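Local coordinates for transcriptional regulator, MerR-family (Cupriavidus metallidurans CH34, PDB 5GPE), which binds lead(II) and probably acts as a MerR-type DNA-binding transcription factor that answers to this metal, at residues G25-P30 and L49-C54. Numbering follows the deposited sequence.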
loop_
_atom_site.group_PDB
_atom_site.type_symbol
_atom_site.label_atom_id
_atom_site.label_comp_id
_atom_site.label_asym_id
_atom_site.label_seq_id
_atom_site.Cartn_x
_atom_site.Cartn_y
_atom_site.Cartn_z
ATOM N N GLY B 25 0.555 21.334 3.290
ATOM C CA GLY B 25 1.378 22.118 4.208
ATOM C C GLY B 25 2.863 21.807 4.144
ATOM O O GLY B 25 3.588 22.107 5.086
ATOM N N LEU B 26 3.325 21.253 3.025
ATOM C CA LEU B 26 4.738 20.894 2.860
ATOM C C LEU B 26 5.593 21.981 2.233
ATOM O O LEU B 26 6.814 21.850 2.189
ATOM C CB LEU B 26 4.873 19.623 2.038
ATOM C CG LEU B 26 4.085 18.407 2.549
ATOM C CD1 LEU B 26 4.400 17.201 1.681
ATOM C CD2 LEU B 26 4.376 18.088 4.005
ATOM N N LEU B 27 5.005 23.051 1.752
ATOM C CA LEU B 27 5.778 24.122 1.134
ATOM C C LEU B 27 5.624 25.458 1.837
ATOM O O LEU B 27 4.566 25.802 2.210
ATOM C CB LEU B 27 5.385 24.307 -0.316
ATOM C CG LEU B 27 5.702 23.223 -1.329
ATOM C CD1 LEU B 27 5.465 23.693 -2.731
ATOM C CD2 LEU B 27 7.127 22.794 -1.184
ATOM N N PRO B 28 6.691 26.220 1.991
ATOM C CA PRO B 28 6.548 27.541 2.604
ATOM C C PRO B 28 5.742 28.466 1.698
ATOM O O PRO B 28 5.535 28.161 0.509
ATOM C CB PRO B 28 7.992 28.032 2.745
ATOM C CG PRO B 28 8.761 27.304 1.701
ATOM C CD PRO B 28 7.985 26.077 1.302
ATOM N N GLU B 29 5.286 29.575 2.265
ATOM C CA GLU B 29 4.468 30.543 1.531
ATOM C C GLU B 29 5.201 31.031 0.276
ATOM O O GLU B 29 6.441 31.058 0.261
ATOM C CB GLU B 29 4.106 31.737 2.418
ATOM C CG GLU B 29 3.168 31.391 3.567
ATOM C CD GLU B 29 1.790 30.975 3.084
ATOM O OE1 GLU B 29 1.141 31.765 2.359
ATOM O OE2 GLU B 29 1.359 29.853 3.415
ATOM N N PRO B 30 4.450 31.389 -0.790
ATOM C CA PRO B 30 5.098 31.915 -2.004
ATOM C C PRO B 30 5.947 33.169 -1.735
ATOM O O PRO B 30 5.624 33.953 -0.846
ATOM C CB PRO B 30 3.925 32.246 -2.935
ATOM C CG PRO B 30 2.727 31.597 -2.354
ATOM C CD PRO B 30 2.983 31.318 -0.916
ATOM N N LEU B 49 12.811 19.245 -4.072
ATOM C CA LEU B 49 13.834 18.226 -4.223
ATOM C C LEU B 49 13.986 17.386 -2.947
ATOM O O LEU B 49 14.136 16.170 -3.032
ATOM C CB LEU B 49 15.168 18.841 -4.650
ATOM C CG LEU B 49 15.158 19.555 -6.007
ATOM C CD1 LEU B 49 16.534 20.146 -6.304
ATOM C CD2 LEU B 49 14.724 18.650 -7.154
ATOM N N PHE B 50 13.925 18.030 -1.784
ATOM C CA PHE B 50 13.972 17.343 -0.487
ATOM C C PHE B 50 12.802 16.377 -0.364
ATOM O O PHE B 50 12.986 15.224 -0.018
ATOM C CB PHE B 50 13.942 18.366 0.673
ATOM C CG PHE B 50 13.989 17.749 2.049
ATOM C CD1 PHE B 50 12.820 17.330 2.686
ATOM C CD2 PHE B 50 15.196 17.597 2.720
ATOM C CE1 PHE B 50 12.870 16.764 3.954
ATOM C CE2 PHE B 50 15.247 17.042 3.983
ATOM C CZ PHE B 50 14.086 16.612 4.600
ATOM N N ILE B 51 11.611 16.851 -0.684
ATOM C CA ILE B 51 10.393 16.026 -0.678
ATOM C C ILE B 51 10.522 14.823 -1.630
ATOM O O ILE B 51 10.176 13.699 -1.260
ATOM C CB ILE B 51 9.134 16.851 -1.044
ATOM C CG1 ILE B 51 8.844 17.887 0.053
ATOM C CG2 ILE B 51 7.906 15.951 -1.211
ATOM C CD1 ILE B 51 7.889 18.971 -0.369
ATOM N N ARG B 52 11.017 15.048 -2.828
ATOM C CA ARG B 52 11.217 14.024 -3.822
ATOM C C ARG B 52 12.128 12.929 -3.295
ATOM O O ARG B 52 11.830 11.807 -3.443
ATOM C CB ARG B 52 11.787 14.589 -5.141
ATOM C CG ARG B 52 12.135 13.554 -6.204
ATOM C CD ARG B 52 13.453 13.854 -6.920
ATOM N NE ARG B 52 13.214 14.837 -7.942
ATOM C CZ ARG B 52 14.132 15.397 -8.724
ATOM N NH1 ARG B 52 15.409 15.090 -8.593
ATOM N NH2 ARG B 52 13.751 16.261 -9.621
ATOM N N ARG B 53 13.232 13.296 -2.676
ATOM C CA ARG B 53 14.182 12.295 -2.149
ATOM C C ARG B 53 13.575 11.484 -0.999
ATOM O O ARG B 53 13.809 10.276 -0.894
ATOM C CB ARG B 53 15.490 12.942 -1.720
ATOM C CG ARG B 53 16.279 13.553 -2.882
ATOM C CD ARG B 53 17.504 14.295 -2.392
ATOM N NE ARG B 53 18.044 15.149 -3.447
ATOM C CZ ARG B 53 18.091 16.484 -3.439
ATOM N NH1 ARG B 53 17.645 17.208 -2.411
ATOM N NH2 ARG B 53 18.603 17.106 -4.493
ATOM N N CYS B 54 12.801 12.151 -0.143
ATOM C CA CYS B 54 12.106 11.473 0.941
ATOM C C CYS B 54 11.091 10.461 0.420
ATOM O O CYS B 54 11.014 9.330 0.923
ATOM C CB CYS B 54 11.393 12.465 1.843
ATOM S SG CYS B 54 12.477 13.488 2.843
#
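Ile51 reaches out from helix 42-56 and sets the end of its longer branch, CD1, against both Leu26 and Leu27 of the loop that follows helix 15-23. The methyl meets the two leucines differently: it lies 3.9 Å from Leu26 CB, close to the loop backbone, and 4.0 Å from Leu27 CD2, a branch end. Leu27 and Ile51 approach each other at about a right angle. In Ile51 the CG1 branch stands opposite the carbonyl carbon (chi1 -66°) and runs on extended through chi2, 164°; it adds the extra carbon, CD1, that reaches the leucines, although the CA atoms of Leu26 and Ile51 are 8.3 Å apart. Leucine suits both loop positions: unbranched at CB, Leu26 offers a slim methylene to the methyl, while Leu27, forked farther out, extends CD2 to it. Leu26 and Ile51 are both buried, and Tyr21 of helix 15-23 touches both, so the methyl contacts belong to the hydrophobic core of the winged-helix DNA-binding region of MerR regulators, where helix 15-23 belongs to the helix-turn-helix. Leu26 also packs on Arg65 of helix 61-71, and Leu27, partly exposed on the looser side, on Val18 and Leu48. Just before the leucines, Gly25 closes helix 15-23 in a Schellman motif; its positive phi of 74° is easily adopted by a residue without a side chain, and after this turn the CB of Leu26 points toward segment 49-54. Beyond Leu27 the packing on that segment gives out: Pro28 CD is 7.3 Å from Ile51 CD1, and charged Glu29 sits in solvent. The loop passes instead along the earlier part of helix 42-56, with Arg47 NH1 hydrogen-bonded to Leu26 O and His44 NE2 to Glu29 O.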